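Long-range contacts in branched-chain phosphotransacylase (Enterococcus faecalis, PDB 1YCO), which probably transfers acyl groups between coenzyme A and phosphate: residues M1-A7 with P28-F34; I14-K19 with N44-Y48; L191-E197 with M210-L216. One frame throughout, in Å; residues are numbered along the deposited sequence.

Contact 1: M1-A7 with P28-F34; sequences MITVSIA and PLQFIVF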
loop_
_atom_site.group_PDB
_atom_site.type_symbol
_atom_site.label_atom_id
_atom_site.label_comp_id
_atom_site.label_asym_id
_atom_site.label_seq_id
_atom_site.Cartn_x
_atom_site.Cartn_y
_atom_site.Cartn_z
ATOM N N MET A 1 -17.887 26.920 -20.246
ATOM C CA MET A 1 -18.891 26.557 -19.218
ATOM C C MET A 1 -18.885 25.049 -19.050
ATOM O O MET A 1 -18.852 24.311 -20.033
ATOM C CB MET A 1 -20.271 27.042 -19.646
ATOM C CG MET A 1 -21.263 27.201 -18.514
ATOM S SD MET A 1 -22.254 25.753 -18.291
ATOM C CE MET A 1 -23.284 25.833 -19.784
ATOM N N ILE A 2 -18.905 24.597 -17.799
ATOM C CA ILE A 2 -18.873 23.172 -17.500
ATOM C C ILE A 2 -20.158 22.676 -16.858
ATOM O O ILE A 2 -20.542 23.131 -15.784
ATOM C CB ILE A 2 -17.680 22.840 -16.568
ATOM C CG1 ILE A 2 -16.372 23.033 -17.333
ATOM C CG2 ILE A 2 -17.817 21.421 -16.009
ATOM C CD1 ILE A 2 -15.131 22.747 -16.530
ATOM N N THR A 3 -20.816 21.737 -17.529
ATOM C CA THR A 3 -22.044 21.152 -17.019
ATOM C C THR A 3 -21.707 19.762 -16.466
ATOM O O THR A 3 -20.949 19.013 -17.082
ATOM C CB THR A 3 -23.112 21.010 -18.146
ATOM O OG1 THR A 3 -23.431 22.304 -18.666
ATOM C CG2 THR A 3 -24.382 20.359 -17.618
ATOM N N VAL A 4 -22.256 19.430 -15.302
ATOM C CA VAL A 4 -22.017 18.130 -14.689
ATOM C C VAL A 4 -23.314 17.314 -14.564
ATOM O O VAL A 4 -24.347 17.797 -14.075
ATOM C CB VAL A 4 -21.380 18.264 -13.274
ATOM C CG1 VAL A 4 -21.038 16.888 -12.729
ATOM C CG2 VAL A 4 -20.123 19.124 -13.325
ATOM N N SER A 5 -23.248 16.067 -15.010
ATOM C CA SER A 5 -24.382 15.158 -14.962
ATOM C C SER A 5 -24.225 14.229 -13.753
ATOM O O SER A 5 -23.198 13.579 -13.591
ATOM C CB SER A 5 -24.426 14.362 -16.271
ATOM O OG SER A 5 -25.423 13.362 -16.272
ATOM N N ILE A 6 -25.245 14.158 -12.907
ATOM C CA ILE A 6 -25.162 13.319 -11.714
ATOM C C ILE A 6 -26.210 12.214 -11.676
ATOM O O ILE A 6 -27.416 12.481 -11.671
ATOM C CB ILE A 6 -25.306 14.170 -10.439
ATOM C CG1 ILE A 6 -24.317 15.343 -10.499
ATOM C CG2 ILE A 6 -25.080 13.301 -9.197
ATOM C CD1 ILE A 6 -24.246 16.176 -9.253
ATOM N N ALA A 7 -25.742 10.970 -11.631
ATOM C CA ALA A 7 -26.628 9.815 -11.582
ATOM C C ALA A 7 -26.993 9.498 -10.133
ATOM O O ALA A 7 -26.177 8.967 -9.375
ATOM C CB ALA A 7 -25.958 8.608 -12.239
ATOM N N PRO A 28 -17.843 29.343 -14.902
ATOM C CA PRO A 28 -19.236 28.884 -14.978
ATOM C C PRO A 28 -19.417 27.378 -14.776
ATOM O O PRO A 28 -18.819 26.570 -15.484
ATOM C CB PRO A 28 -19.667 29.345 -16.371
ATOM C CG PRO A 28 -18.872 30.600 -16.557
ATOM C CD PRO A 28 -17.508 30.170 -16.075
ATOM N N LEU A 29 -20.248 27.022 -13.804
ATOM C CA LEU A 29 -20.545 25.635 -13.470
ATOM C C LEU A 29 -22.051 25.417 -13.447
ATOM O O LEU A 29 -22.810 26.320 -13.097
ATOM C CB LEU A 29 -20.002 25.285 -12.087
ATOM C CG LEU A 29 -18.706 24.488 -11.937
ATOM C CD1 LEU A 29 -18.499 24.182 -10.454
ATOM C CD2 LEU A 29 -18.784 23.203 -12.739
ATOM N N GLN A 30 -22.480 24.212 -13.801
ATOM C CA GLN A 30 -23.895 23.869 -13.805
ATOM C C GLN A 30 -24.091 22.395 -13.449
ATOM O O GLN A 30 -23.297 21.541 -13.849
ATOM C CB GLN A 30 -24.491 24.153 -15.184
ATOM C CG GLN A 30 -25.899 23.628 -15.372
ATOM C CD GLN A 30 -26.511 24.076 -16.686
ATOM O OE1 GLN A 30 -26.037 23.716 -17.774
ATOM N NE2 GLN A 30 -27.569 24.872 -16.593
ATOM N N PHE A 31 -25.155 22.100 -12.710
ATOM C CA PHE A 31 -25.445 20.732 -12.310
ATOM C C PHE A 31 -26.824 20.258 -12.752
ATOM O O PHE A 31 -27.820 20.974 -12.625
ATOM C CB PHE A 31 -25.322 20.577 -10.790
ATOM C CG PHE A 31 -23.923 20.780 -10.267
ATOM C CD1 PHE A 31 -23.505 22.028 -9.807
ATOM C CD2 PHE A 31 -23.015 19.723 -10.248
ATOM C CE1 PHE A 31 -22.207 22.219 -9.333
ATOM C CE2 PHE A 31 -21.715 19.908 -9.776
ATOM C CZ PHE A 31 -21.309 21.158 -9.316
ATOM N N ILE A 32 -26.866 19.042 -13.278
ATOM C CA ILE A 32 -28.096 18.427 -13.738
ATOM C C ILE A 32 -28.153 17.070 -13.051
ATOM O O ILE A 32 -27.387 16.164 -13.372
ATOM C CB ILE A 32 -28.079 18.265 -15.267
ATOM C CG1 ILE A 32 -27.911 19.636 -15.909
ATOM C CG2 ILE A 32 -29.367 17.605 -15.747
ATOM C CD1 ILE A 32 -27.799 19.602 -17.411
ATOM N N VAL A 33 -29.064 16.943 -12.096
ATOM C CA VAL A 33 -29.204 15.722 -11.324
ATOM C C VAL A 33 -30.385 14.850 -11.714
ATOM O O VAL A 33 -31.491 15.348 -11.919
ATOM C CB VAL A 33 -29.361 16.054 -9.828
ATOM C CG1 VAL A 33 -29.498 14.770 -9.016
ATOM C CG2 VAL A 33 -28.175 16.880 -9.354
ATOM N N PHE A 34 -30.147 13.544 -11.791
ATOM C CA PHE A 34 -31.189 12.578 -12.124
ATOM C C PHE A 34 -31.329 11.635 -10.937
ATOM O O PHE A 34 -30.329 11.168 -10.398
ATOM C CB PHE A 34 -30.807 11.745 -13.353
ATOM C CG PHE A 34 -30.342 12.556 -14.525
ATOM C CD1 PHE A 34 -29.080 13.137 -14.526
ATOM C CD2 PHE A 34 -31.154 12.705 -15.645
ATOM C CE1 PHE A 34 -28.625 13.853 -15.628
ATOM C CE2 PHE A 34 -30.710 13.420 -16.754
ATOM C CZ PHE A 34 -29.441 13.994 -16.745
#
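Strands 2-7 and 29-34 run in the same direction, their axes 4.7 Å apart at closest and 20° from parallel. Backbone hydrogen bonds make the ladder: Ile-2, Val-4 and Ile-6 each use both N and O, from Ile-2 N to Pro-28 O (3.0 Å) up to Phe-34 N to Ile-6 O (2.9 Å), while Thr-3 and Ser-5 point theirs the other way. Pro-28, without an N-H, suits the start of the ladder because only its carbonyl is used. One polar side-chain bond is added, Thr-3 OG1 to Gln-30 OE1 (3.1 Å). Apolar contacts fill the opposite face, where beta-branched Val-4 and Ile-6 meet the Phe-31 ring, with Val-4 CB 3.7 Å and Ile-6 CD1 3.9 Å from Phe-31 CD2. That face is covered by helix 12-24, which links the two strands in a beta-alpha-beta unit, and by helix 259-274; helix 54-66 covers the Ser-5, Ile-32 and Phe-34 face, accepting the Ser-5 hydroxyl at Ala-61 O. Strands 72-75 and 47-50 continue the parallel sheet outward.

Contact 2: I14-K19 with N44-Y48; sequences ILQLVK and NLWKY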
loop_
_atom_site.group_PDB
_atom_site.type_symbol
_atom_site.label_atom_id
_atom_site.label_comp_id
_atom_site.label_asym_id
_atom_site.label_seq_id
_atom_site.Cartn_x
_atom_site.Cartn_y
_atom_site.Cartn_z
ATOM N N ILE A 14 -25.125 14.778 -1.734
ATOM C CA ILE A 14 -24.732 15.375 -2.998
ATOM C C ILE A 14 -24.999 16.879 -2.942
ATOM O O ILE A 14 -24.226 17.678 -3.470
ATOM C CB ILE A 14 -25.501 14.732 -4.199
ATOM C CG1 ILE A 14 -25.129 13.254 -4.335
ATOM C CG2 ILE A 14 -25.191 15.469 -5.489
ATOM C CD1 ILE A 14 -23.629 12.982 -4.563
ATOM N N LEU A 15 -26.081 17.267 -2.277
ATOM C CA LEU A 15 -26.435 18.683 -2.157
ATOM C C LEU A 15 -25.309 19.484 -1.501
ATOM O O LEU A 15 -24.999 20.601 -1.920
ATOM C CB LEU A 15 -27.711 18.837 -1.332
ATOM C CG LEU A 15 -28.357 20.217 -1.406
ATOM C CD1 LEU A 15 -28.875 20.471 -2.814
ATOM C CD2 LEU A 15 -29.494 20.287 -0.408
ATOM N N GLN A 16 -24.705 18.906 -0.469
ATOM C CA GLN A 16 -23.610 19.557 0.238
ATOM C C GLN A 16 -22.432 19.800 -0.721
ATOM O O GLN A 16 -21.728 20.808 -0.610
ATOM C CB GLN A 16 -23.167 18.681 1.418
ATOM C CG GLN A 16 -22.848 19.446 2.696
ATOM C CD GLN A 16 -22.147 18.580 3.740
ATOM O OE1 GLN A 16 -22.610 17.481 4.062
ATOM N NE2 GLN A 16 -21.027 19.074 4.275
ATOM N N LEU A 17 -22.235 18.875 -1.663
ATOM C CA LEU A 17 -21.155 18.965 -2.667
ATOM C C LEU A 17 -21.410 20.088 -3.662
ATOM O O LEU A 17 -20.534 20.915 -3.935
ATOM C CB LEU A 17 -21.031 17.651 -3.453
ATOM C CG LEU A 17 -20.051 17.634 -4.635
ATOM C CD1 LEU A 17 -18.651 17.990 -4.144
ATOM C CD2 LEU A 17 -20.043 16.251 -5.299
ATOM N N VAL A 18 -22.618 20.089 -4.213
ATOM C CA VAL A 18 -23.015 21.099 -5.179
ATOM C C VAL A 18 -22.849 22.489 -4.567
ATOM O O VAL A 18 -22.186 23.361 -5.143
ATOM C CB VAL A 18 -24.472 20.881 -5.623
ATOM C CG1 VAL A 18 -24.898 21.984 -6.577
ATOM C CG2 VAL A 18 -24.600 19.520 -6.294
ATOM N N LYS A 19 -23.434 22.690 -3.392
ATOM C CA LYS A 19 -23.325 23.982 -2.726
ATOM C C LYS A 19 -21.860 24.408 -2.616
ATOM O O LYS A 19 -21.487 25.523 -3.008
ATOM C CB LYS A 19 -23.970 23.929 -1.334
ATOM C CG LYS A 19 -25.482 23.803 -1.381
ATOM C CD LYS A 19 -26.119 23.954 -0.012
ATOM C CE LYS A 19 -27.649 23.864 -0.113
ATOM N NZ LYS A 19 -28.342 23.931 1.220
ATOM N N ASN A 44 -33.037 26.263 -5.829
ATOM C CA ASN A 44 -32.939 26.140 -7.279
ATOM C C ASN A 44 -31.501 25.949 -7.794
ATOM O O ASN A 44 -31.195 26.302 -8.938
ATOM C CB ASN A 44 -33.555 27.363 -7.957
ATOM C CG ASN A 44 -34.719 26.998 -8.856
ATOM O OD1 ASN A 44 -34.642 26.029 -9.624
ATOM N ND2 ASN A 44 -35.804 27.779 -8.781
ATOM N N LEU A 45 -30.629 25.392 -6.954
ATOM C CA LEU A 45 -29.235 25.148 -7.329
ATOM C C LEU A 45 -29.151 24.383 -8.663
ATOM O O LEU A 45 -29.037 24.982 -9.733
ATOM C CB LEU A 45 -28.523 24.345 -6.231
ATOM C CG LEU A 45 -28.522 24.933 -4.814
ATOM C CD1 LEU A 45 -27.967 23.898 -3.852
ATOM C CD2 LEU A 45 -27.700 26.214 -4.763
ATOM N N TRP A 46 -29.214 23.054 -8.590
ATOM C CA TRP A 46 -29.154 22.218 -9.787
ATOM C C TRP A 46 -30.481 22.179 -10.542
ATOM O O TRP A 46 -31.440 22.847 -10.165
ATOM C CB TRP A 46 -28.769 20.775 -9.422
ATOM C CG TRP A 46 -29.710 20.077 -8.462
ATOM C CD1 TRP A 46 -31.075 20.050 -8.515
ATOM C CD2 TRP A 46 -29.340 19.281 -7.326
ATOM N NE1 TRP A 46 -31.579 19.291 -7.484
ATOM C CE2 TRP A 46 -30.539 18.808 -6.741
ATOM C CE3 TRP A 46 -28.114 18.924 -6.749
ATOM C CZ2 TRP A 46 -30.545 17.994 -5.603
ATOM C CZ3 TRP A 46 -28.119 18.113 -5.615
ATOM C CH2 TRP A 46 -29.330 17.657 -5.055
ATOM N N LYS A 47 -30.508 21.380 -11.607
ATOM C CA LYS A 47 -31.687 21.162 -12.436
ATOM C C LYS A 47 -32.165 19.725 -12.193
ATOM O O LYS A 47 -31.689 18.790 -12.844
ATOM C CB LYS A 47 -31.338 21.331 -13.916
ATOM C CG LYS A 47 -31.162 22.782 -14.383
ATOM C CD LYS A 47 -32.487 23.453 -14.808
ATOM C CE LYS A 47 -33.495 23.573 -13.654
ATOM N NZ LYS A 47 -33.063 24.505 -12.557
ATOM N N TYR A 48 -33.094 19.555 -11.254
ATOM C CA TYR A 48 -33.639 18.238 -10.907
ATOM C C TYR A 48 -34.402 17.572 -12.056
ATOM O O TYR A 48 -35.090 18.240 -12.822
ATOM C CB TYR A 48 -34.578 18.365 -9.699
ATOM C CG TYR A 48 -35.250 17.067 -9.295
ATOM C CD1 TYR A 48 -34.537 16.061 -8.634
ATOM C CD2 TYR A 48 -36.592 16.833 -9.592
ATOM C CE1 TYR A 48 -35.149 14.855 -8.277
ATOM C CE2 TYR A 48 -37.210 15.633 -9.242
ATOM C CZ TYR A 48 -36.488 14.650 -8.587
ATOM O OH TYR A 48 -37.103 13.467 -8.256
#
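Trp-46 has the uncommon p setting of chi1, which lays the indole against helix 12-24 and brings its six-membered ring to three side chains. Leu-15, in the t,p rotamer, places CD1 over one ring face, 4.0 Å from the centroid and 25° off the normal, a CH-pi contact. Val-18, chi1 t, meets the ring edge, CG2 lying 3.6 Å from Trp-46 CE3, and Ile-14 CG2 comes to 3.9 Å from Trp-46 CZ3. Leu-45, in the common m,t rotamer, points at the helix: its CD1 is 3.7 Å from Leu-15 CD1 and 3.5 Å from Lys-19 CG. Lysine suits this exposed margin, since its methylenes can cover a leucine while the ammonium stays in solvent. Ile-14, Leu-15 and Val-18 lie on one side of the helix, Val-18 one turn on. Trp-46 is amphipathic: its NE1 bonds Asn-39 OD1 while its carbons cover Phe-31 and Val-33 on one face of the parallel sheet. With helix 54-66 on the other face, the arrangement is characteristic of a three-layer alpha/beta fold.

Contact 3: L191-E197 with M210-L216; sequences LDLATSE and MGDADIL. With PO4 (phosphate ion), chain C.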
loop_
_atom_site.group_PDB
_atom_site.type_symbol
_atom_site.label_atom_id
_atom_site.label_comp_id
_atom_site.label_asym_id
_atom_site.label_seq_id
_atom_site.Cartn_x
_atom_site.Cartn_y
_atom_site.Cartn_z
ATOM N N LEU A 191 8.768 2.423 -3.822
ATOM C CA LEU A 191 8.046 3.647 -3.470
ATOM C C LEU A 191 8.947 4.771 -2.946
ATOM O O LEU A 191 8.826 5.915 -3.367
ATOM C CB LEU A 191 6.956 3.328 -2.428
ATOM C CG LEU A 191 6.046 4.464 -1.942
ATOM C CD1 LEU A 191 5.073 4.846 -3.045
ATOM C CD2 LEU A 191 5.274 4.029 -0.690
ATOM N N ASP A 192 9.839 4.463 -2.014
ATOM C CA ASP A 192 10.714 5.515 -1.485
ATOM C C ASP A 192 11.656 6.067 -2.563
ATOM O O ASP A 192 11.818 7.280 -2.681
ATOM C CB ASP A 192 11.516 4.991 -0.296
ATOM C CG ASP A 192 12.231 3.714 -0.616
ATOM O OD1 ASP A 192 11.975 3.180 -1.719
ATOM O OD2 ASP A 192 13.035 3.233 0.218
ATOM N N LEU A 193 12.285 5.184 -3.339
ATOM C CA LEU A 193 13.175 5.651 -4.401
ATOM C C LEU A 193 12.407 6.428 -5.483
ATOM O O LEU A 193 12.985 7.222 -6.237
ATOM C CB LEU A 193 13.946 4.487 -5.041
ATOM C CG LEU A 193 15.021 3.881 -4.110
ATOM C CD1 LEU A 193 15.563 2.583 -4.685
ATOM C CD2 LEU A 193 16.137 4.894 -3.907
ATOM N N ALA A 194 11.097 6.221 -5.534
ATOM C CA ALA A 194 10.275 6.908 -6.512
ATOM C C ALA A 194 9.781 8.296 -6.066
ATOM O O ALA A 194 9.663 9.220 -6.885
ATOM C CB ALA A 194 9.087 6.039 -6.885
ATOM N N THR A 195 9.530 8.444 -4.769
ATOM C CA THR A 195 8.982 9.674 -4.215
ATOM C C THR A 195 9.817 10.442 -3.189
ATOM O O THR A 195 9.426 11.534 -2.785
ATOM C CB THR A 195 7.648 9.371 -3.535
ATOM O OG1 THR A 195 7.879 8.416 -2.491
ATOM C CG2 THR A 195 6.642 8.779 -4.535
ATOM N N SER A 196 10.945 9.883 -2.761
ATOM C CA SER A 196 11.778 10.541 -1.760
ATOM C C SER A 196 13.212 10.806 -2.190
ATOM O O SER A 196 14.052 9.900 -2.158
ATOM C CB SER A 196 11.788 9.712 -0.472
ATOM O OG SER A 196 12.644 10.287 0.499
ATOM N N GLU A 197 13.494 12.046 -2.583
ATOM C CA GLU A 197 14.851 12.418 -2.998
ATOM C C GLU A 197 15.868 12.074 -1.912
ATOM O O GLU A 197 16.969 11.620 -2.211
ATOM C CB GLU A 197 14.910 13.908 -3.345
ATOM C CG GLU A 197 14.063 14.236 -4.562
ATOM C CD GLU A 197 14.231 15.665 -5.052
ATOM O OE1 GLU A 197 13.996 16.602 -4.259
ATOM O OE2 GLU A 197 14.592 15.848 -6.238
ATOM N N MET A 210 14.556 9.675 -9.749
ATOM C CA MET A 210 15.101 9.668 -8.406
ATOM C C MET A 210 14.279 10.482 -7.419
ATOM O O MET A 210 14.503 11.680 -7.228
ATOM C CB MET A 210 16.551 10.137 -8.462
ATOM C CG MET A 210 17.408 9.225 -9.344
ATOM S SD MET A 210 19.164 9.633 -9.454
ATOM C CE MET A 210 19.103 11.042 -10.544
ATOM N N GLY A 211 13.310 9.805 -6.808
ATOM C CA GLY A 211 12.440 10.428 -5.828
ATOM C C GLY A 211 11.629 11.596 -6.327
ATOM O O GLY A 211 11.020 12.281 -5.516
ATOM N N ASP A 212 11.616 11.818 -7.646
ATOM C CA ASP A 212 10.869 12.920 -8.238
ATOM C C ASP A 212 9.888 12.486 -9.329
ATOM O O ASP A 212 9.694 13.214 -10.293
ATOM C CB ASP A 212 11.841 13.977 -8.797
ATOM C CG ASP A 212 12.625 13.484 -10.018
ATOM O OD1 ASP A 212 12.717 12.249 -10.226
ATOM O OD2 ASP A 212 13.170 14.334 -10.767
ATOM N N ALA A 213 9.259 11.319 -9.174
ATOM C CA ALA A 213 8.310 10.816 -10.168
ATOM C C ALA A 213 7.015 11.616 -10.197
ATOM O O ALA A 213 6.541 12.087 -9.166
ATOM C CB ALA A 213 7.996 9.359 -9.899
ATOM N N ASP A 214 6.435 11.753 -11.382
ATOM C CA ASP A 214 5.192 12.503 -11.532
ATOM C C ASP A 214 3.962 11.602 -11.522
ATOM O O ASP A 214 2.845 12.033 -11.222
ATOM C CB ASP A 214 5.244 13.309 -12.819
ATOM C CG ASP A 214 6.381 14.291 -12.821
ATOM O OD1 ASP A 214 6.360 15.203 -11.971
ATOM O OD2 ASP A 214 7.298 14.148 -13.659
ATOM N N ILE A 215 4.186 10.344 -11.863
ATOM C CA ILE A 215 3.125 9.369 -11.905
ATOM C C ILE A 215 3.646 8.062 -11.348
ATOM O O ILE A 215 4.738 7.601 -11.701
ATOM C CB ILE A 215 2.662 9.100 -13.346
ATOM C CG1 ILE A 215 2.165 10.393 -13.985
ATOM C CG2 ILE A 215 1.577 8.010 -13.351
ATOM C CD1 ILE A 215 1.805 10.255 -15.440
ATOM N N LEU A 216 2.857 7.451 -10.480
ATOM C CA LEU A 216 3.244 6.175 -9.917
ATOM C C LEU A 216 2.285 5.164 -10.531
ATOM O O LEU A 216 1.093 5.416 -10.610
ATOM C CB LEU A 216 3.099 6.197 -8.398
ATOM C CG LEU A 216 3.865 7.255 -7.588
ATOM C CD1 LEU A 216 3.540 7.099 -6.099
ATOM C CD2 LEU A 216 5.366 7.111 -7.819
HETATM P P PO4 C . 12.615 14.208 0.527
HETATM O O1 PO4 C . 13.568 13.274 -0.134
HETATM O O2 PO4 C . 11.314 13.481 0.823
HETATM O O3 PO4 C . 13.212 14.700 1.840
HETATM O O4 PO4 C . 12.353 15.386 -0.392
#
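Two backbone hydrogen bonds tie the end of helix 191-195 to the loop before strand 215-217: Gly-211 N to Leu-193 O (2.7 Å) and Ala-213 N to Ala-194 O (3.1 Å). They satisfy carbonyls in the last turn of the helix. Within the helix, Thr-195 OG1 returns a bond to Leu-191 O (2.8 Å), which keeps its hydroxyl satisfied in a buried place. Asp-212 OD1 accepts from Met-210 N (3.2 Å), bracing the loop, and its OD2 forms a salt bridge with Lys-150. Ser-196 is the N-cap of helix 197-202, bonding Ala-199 N, and its OG also donates to phosphate O1 (3.2 Å). Gly-211 has its CA only 3.9 Å from that of Thr-195 CA; a CB there would clash with Ser-196 C and Glu-197 N, and its positive phi also favours glycine. Farther out, Leu-216 packs through CD2 on Ala-194 CB (4.0 Å) and through CD1 on Leu-191 CD1 (4.1 Å). Leu-191 and Thr-195 also touch Ser-230 and Phe-234 of the second subunit. The Ser-196 hydroxyl at a helix start is consistent with a small anion-binding spot, but the ion, probably from the crystallisation liquor, does not by itself identify a substrate site.

Contacts 1 and 2 are two parts of one layered unit, their centres 9 Å apart. Their segments alternate along the chain, so helix 12-24 belongs to the crossover between the strands of contact 1 and supplies one side of contact 2. They join directly where Phe-31 O faces Lys-47 N at 2.9 Å, a probable hydrogen bond, and where Val-33 CG2 packs 3.3 Å from Trp-46 CE3. Contact 3 stands apart, on the opposite side of the chain's centre, at the mixed sheet to which strand 215-217 belongs: its centre is about 36 Å from that of contact 1 and 39 Å from that of contact 2. Of the three, only contact 3 meets the second subunit.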